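Local coordinates for CAS6A (Thermus thermophilus, PDB 4C97), which probably cleaves precursor CRISPR RNA as an endoribonuclease of the Cas6 family in antiviral defence, at residues 124-129 with 236-241; 175-180 with 198-203. The protein carries 1 engineered substitution. All blocks are in the same frame, centred on the assembly; numbering follows the deposited sequence.

Contact 1 (124-129 with 236-241). With SO4 (sulfate ion), chain D.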
# COMPACT_ATOMS: atom_id res chain seq x y z
N LEU A 124 -12.13 3.36 -1.43
CA LEU A 124 -10.80 2.89 -1.78
C LEU A 124 -10.74 2.52 -3.24
O LEU A 124 -11.66 1.90 -3.79
CB LEU A 124 -10.39 1.68 -0.95
CG LEU A 124 -10.12 1.91 0.52
CD1 LEU A 124 -9.79 0.60 1.19
CD2 LEU A 124 -8.98 2.92 0.69
N ARG A 125 -9.63 2.90 -3.85
CA ARG A 125 -9.30 2.44 -5.18
C ARG A 125 -8.18 1.42 -5.07
O ARG A 125 -7.11 1.68 -4.49
CB ARG A 125 -8.89 3.56 -6.14
CG ARG A 125 -8.64 3.03 -7.55
CD ARG A 125 -8.57 4.10 -8.62
NE ARG A 125 -7.23 4.67 -8.71
CZ ARG A 125 -6.22 4.14 -9.40
NH1 ARG A 125 -6.37 3.00 -10.06
NH2 ARG A 125 -5.05 4.75 -9.41
N PHE A 126 -8.45 0.25 -5.63
CA PHE A 126 -7.50 -0.84 -5.68
C PHE A 126 -6.87 -0.78 -7.05
O PHE A 126 -7.51 -1.05 -8.08
CB PHE A 126 -8.23 -2.17 -5.45
CG PHE A 126 -8.89 -2.26 -4.09
CD1 PHE A 126 -8.18 -2.70 -2.99
CD2 PHE A 126 -10.21 -1.83 -3.90
CE1 PHE A 126 -8.77 -2.76 -1.75
CE2 PHE A 126 -10.78 -1.90 -2.67
CZ PHE A 126 -10.08 -2.34 -1.59
N ALA A 127 -5.60 -0.37 -7.05
CA ALA A 127 -4.88 0.02 -8.25
C ALA A 127 -4.01 -1.10 -8.81
O ALA A 127 -3.50 -1.00 -9.92
CB ALA A 127 -4.02 1.26 -7.99
N SER A 128 -3.78 -2.14 -8.01
CA SER A 128 -3.14 -3.36 -8.51
C SER A 128 -3.90 -4.53 -7.90
O SER A 128 -4.63 -4.35 -6.93
CB SER A 128 -1.67 -3.39 -8.15
OG SER A 128 -1.49 -3.77 -6.81
N PRO A 129 -3.72 -5.73 -8.46
CA PRO A 129 -4.58 -6.83 -7.99
C PRO A 129 -4.44 -7.08 -6.49
O PRO A 129 -3.33 -7.16 -5.97
CB PRO A 129 -4.10 -8.02 -8.82
CG PRO A 129 -3.57 -7.38 -10.08
CD PRO A 129 -2.88 -6.14 -9.59
N GLY A 236 -1.99 -5.29 -4.18
CA GLY A 236 -2.67 -4.55 -3.13
C GLY A 236 -2.37 -3.06 -3.05
O GLY A 236 -2.62 -2.44 -2.01
N ARG A 237 -1.88 -2.47 -4.13
CA ARG A 237 -1.60 -1.06 -4.15
C ARG A 237 -2.95 -0.35 -4.16
O ARG A 237 -3.83 -0.67 -4.96
CB ARG A 237 -0.72 -0.68 -5.34
CG ARG A 237 -0.46 0.81 -5.43
CD ARG A 237 0.72 1.12 -6.35
NE ARG A 237 0.65 0.57 -7.69
CZ ARG A 237 -0.00 1.12 -8.71
NH1 ARG A 237 -0.69 2.24 -8.53
NH2 ARG A 237 0.03 0.57 -9.90
N ALA A 238 -3.14 0.56 -3.23
CA ALA A 238 -4.46 1.15 -3.02
C ALA A 238 -4.34 2.54 -2.48
O ALA A 238 -3.33 2.90 -1.90
CB ALA A 238 -5.26 0.31 -2.05
N ARG A 239 -5.40 3.31 -2.69
CA ARG A 239 -5.48 4.62 -2.06
C ARG A 239 -6.92 5.03 -1.79
O ARG A 239 -7.85 4.59 -2.47
CB ARG A 239 -4.82 5.68 -2.93
CG ARG A 239 -5.55 6.01 -4.21
CD ARG A 239 -4.75 6.99 -5.09
NE ARG A 239 -4.36 8.18 -4.33
CZ ARG A 239 -3.34 8.97 -4.64
NH1 ARG A 239 -2.58 8.72 -5.70
NH2 ARG A 239 -3.07 10.02 -3.87
N ALA A 240 -7.10 5.92 -0.82
CA ALA A 240 -8.42 6.48 -0.56
C ALA A 240 -8.74 7.58 -1.55
O ALA A 240 -7.86 8.34 -1.97
CB ALA A 240 -8.52 7.00 0.86
N GLU A 241 -10.03 7.67 -1.90
CA GLU A 241 -10.54 8.66 -2.85
C GLU A 241 -11.71 9.37 -2.21
O GLU A 241 -12.13 9.03 -1.11
CB GLU A 241 -11.10 7.99 -4.11
CG GLU A 241 -10.13 7.21 -4.94
CD GLU A 241 -10.74 6.74 -6.26
OE1 GLU A 241 -11.92 6.32 -6.27
OE2 GLU A 241 -10.04 6.79 -7.29
S SO4 D . -2.24 3.72 -11.70
O1 SO4 D . -2.20 4.32 -10.37
O2 SO4 D . -3.53 3.05 -11.86
O3 SO4 D . -2.11 4.77 -12.71
O4 SO4 D . -1.19 2.74 -11.93
O HOH W 1 -7.69 7.51 -7.11

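Contact 2 (175-180 with 198-203)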
# COMPACT_ATOMS: atom_id res chain seq x y z
N THR A 175 -18.97 -2.71 9.36
CA THR A 175 -18.77 -2.00 8.10
C THR A 175 -19.38 -2.79 6.97
O THR A 175 -19.22 -4.01 6.88
CB THR A 175 -17.28 -1.72 7.80
OG1 THR A 175 -16.71 -1.00 8.89
CG2 THR A 175 -17.11 -0.88 6.53
N THR A 176 -20.10 -2.07 6.10
CA THR A 176 -20.73 -2.66 4.94
C THR A 176 -20.14 -2.07 3.66
O THR A 176 -19.21 -1.24 3.70
CB THR A 176 -22.27 -2.50 4.97
OG1 THR A 176 -22.84 -3.33 3.97
CG2 THR A 176 -22.70 -1.05 4.73
N VAL A 177 -20.67 -2.49 2.53
CA VAL A 177 -20.29 -1.95 1.26
C VAL A 177 -21.45 -1.19 0.66
O VAL A 177 -22.53 -1.74 0.50
CB VAL A 177 -19.83 -3.06 0.29
CG1 VAL A 177 -19.68 -2.52 -1.10
CG2 VAL A 177 -18.49 -3.67 0.76
N ARG A 178 -21.22 0.08 0.35
CA ARG A 178 -22.21 0.90 -0.32
C ARG A 178 -22.16 0.71 -1.84
O ARG A 178 -23.19 0.65 -2.49
CB ARG A 178 -22.02 2.39 0.01
CG ARG A 178 -22.85 3.32 -0.85
CD ARG A 178 -22.43 4.75 -0.62
NE ARG A 178 -22.85 5.19 0.70
CZ ARG A 178 -22.40 6.29 1.29
NH1 ARG A 178 -21.52 7.06 0.67
NH2 ARG A 178 -22.84 6.62 2.49
N SER A 179 -20.97 0.64 -2.42
CA SER A 179 -20.83 0.38 -3.84
C SER A 179 -19.54 -0.36 -4.15
O SER A 179 -18.55 -0.29 -3.40
CB SER A 179 -20.89 1.66 -4.66
OG SER A 179 -19.85 2.52 -4.28
N LEU A 180 -19.56 -1.06 -5.28
CA LEU A 180 -18.38 -1.77 -5.75
C LEU A 180 -18.39 -1.79 -7.26
O LEU A 180 -19.43 -1.99 -7.87
CB LEU A 180 -18.35 -3.20 -5.21
CG LEU A 180 -17.29 -4.19 -5.68
CD1 LEU A 180 -17.01 -5.19 -4.57
CD2 LEU A 180 -17.68 -4.92 -6.97
N GLY A 198 -10.18 -2.04 -8.91
CA GLY A 198 -11.42 -1.28 -9.02
C GLY A 198 -11.66 -0.38 -7.82
O GLY A 198 -10.73 0.00 -7.14
N ARG A 199 -12.92 -0.06 -7.57
CA ARG A 199 -13.27 0.89 -6.52
C ARG A 199 -14.35 0.30 -5.64
O ARG A 199 -15.35 -0.23 -6.14
CB ARG A 199 -13.77 2.19 -7.15
CG ARG A 199 -14.19 3.26 -6.19
CD ARG A 199 -14.56 4.51 -6.99
NE ARG A 199 -14.77 5.69 -6.16
CZ ARG A 199 -15.91 5.97 -5.54
NH1 ARG A 199 -16.93 5.14 -5.64
NH2 ARG A 199 -16.02 7.08 -4.81
N VAL A 200 -14.15 0.42 -4.33
CA VAL A 200 -15.18 0.00 -3.38
C VAL A 200 -15.42 1.15 -2.40
O VAL A 200 -14.48 1.75 -1.91
CB VAL A 200 -14.76 -1.27 -2.61
CG1 VAL A 200 -15.90 -1.70 -1.70
CG2 VAL A 200 -14.39 -2.40 -3.57
N VAL A 201 -16.70 1.44 -2.12
CA VAL A 201 -17.02 2.39 -1.06
C VAL A 201 -17.59 1.63 0.14
O VAL A 201 -18.64 0.99 0.06
CB VAL A 201 -18.00 3.46 -1.54
CG1 VAL A 201 -18.22 4.49 -0.43
CG2 VAL A 201 -17.46 4.15 -2.80
N TYR A 202 -16.86 1.72 1.25
CA TYR A 202 -17.21 1.13 2.54
C TYR A 202 -17.96 2.14 3.37
O TYR A 202 -17.74 3.35 3.25
CB TYR A 202 -15.94 0.68 3.29
CG TYR A 202 -15.18 -0.34 2.47
CD1 TYR A 202 -15.54 -1.68 2.50
CD2 TYR A 202 -14.15 0.05 1.63
CE1 TYR A 202 -14.88 -2.61 1.73
CE2 TYR A 202 -13.47 -0.87 0.85
CZ TYR A 202 -13.85 -2.20 0.91
OH TYR A 202 -13.23 -3.13 0.13
N HIS A 203 -18.87 1.64 4.19
CA HIS A 203 -19.69 2.51 5.01
C HIS A 203 -19.91 1.85 6.35
O HIS A 203 -20.30 0.67 6.41
CB HIS A 203 -21.02 2.75 4.34
CG HIS A 203 -21.99 3.47 5.20
ND1 HIS A 203 -21.84 4.80 5.52
CD2 HIS A 203 -23.10 3.05 5.83
CE1 HIS A 203 -22.84 5.17 6.31
NE2 HIS A 203 -23.62 4.12 6.52
O HOH W 2 -17.71 1.85 -6.24

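Contact 1 (124-129 with 236-241)
The guanidinium of Arg125, in the one of two deposited conformers described here, has Glu241 OE2, a water and a sulfate near its plane at the edge. The carboxylate is turned 45° from it, and the salt bridge is long, Arg125 NE to Glu241 OE2 3.8 Å; the water bridges the same pair, while Glu241 OE1 pairs with Arg199. The Arg237 guanidinium carries Ala127 O over one face and sulfate at its edge. The sulfate, probably from the crystallisation liquor, takes Arg125 NH2 on O1 at 3.0 Å and Arg237 NH1 on the same O1 at 3.2 Å, and also binds Trp104 NE1; Trp104 makes cation-pi contacts with Arg237 and Arg239, Arg239 NH1 also bonding to Pro103 O. Strands 124-127 and 238-241 run antiparallel as first and last strands of a ferredoxin-like beta-alpha-beta-beta-alpha-beta unit, the fold of RAMP proteins. Arg125 N gives a nearly straight bond to Arg239 O, 2.8 Å. On the other face, the ring of Phe126 meets Ala238 CB obliquely and Leu124 CD2 lies 4.1 Å from Ala240 CB. Ser128 OG accepts Arg237 N at 3.0 Å and donates to Gly234 O, linking the corner at Ser128 to the glycine-rich loop, whose Gly236 N binds Pro129 O at 2.9 Å.

Contact 2 (175-180 with 198-203)
Val177 wedges between Val200 and Tyr202: its CG1 meets Val200 CG1 at 3.9 Å with the two side chains crossing at about a right angle, while its CG2 lies 3.9 Å from Tyr202 CE1, both side chains pointing the same way. Within the second strand, Val200 CG1 sits over one face of the Tyr202 ring toward its rim, so this one methyl meets both Val177 and the ring. Leu180 runs alongside Val200, with CD1 4.0 Å from Val200 CG2. At the far end, Thr175 CG2 abuts Tyr202 CB at 3.8 Å. The other face is more polar. There Ser179 OG, held between the backbone N and the carbonyl carbon (chi1 60°), presses on Val201 CG2 at 3.2 Å, and a water links the hydroxyl to Arg199 O. Arg178 reaches past Val201 CG1 to the His203 ring, its NH2 3.7 Å from His203 ND1 with the planes 30° apart; the two do not bond to each other but share Asp121 OD1. The backbone forms a classic beta bulge here: Arg178 and Ser179 both face Val201, whose O takes Arg178 N at 2.8 Å and, weakly, Ser179 N, shifting the register by one. Val177 and Tyr202 rest on helix 144-158 at Pro144, Tyr202 also at Val147, and Thr175 touches Leu148 of the same helix; Tyr202 OH is bonded to Pro142 O, and strand 121-127 flanks strand 199-203 on the side away from strand 176-186.

Contacts 1 and 2 belong to one antiparallel sheet and meet where strands 121-127 and 199-203 lie side by side, joined by Phe126 N to Gly198 O at 2.7 Å and Leu124 N to Val200 O at 2.9 Å. Along the chain, contact 2 is nested inside the loop that contact 1 closes. Contact 1 lies about 8 Å from the chain centre and contact 2 about 18 Å, centre to centre. Both are partly buried, but contact 2 includes exposed residues. Their apolar faces share helix 144-158. Their polar faces differ: arginines gather round an anion in contact 1, whereas in contact 2 an arginine from a beta bulge lies beside a histidine, and both bond to one aspartate.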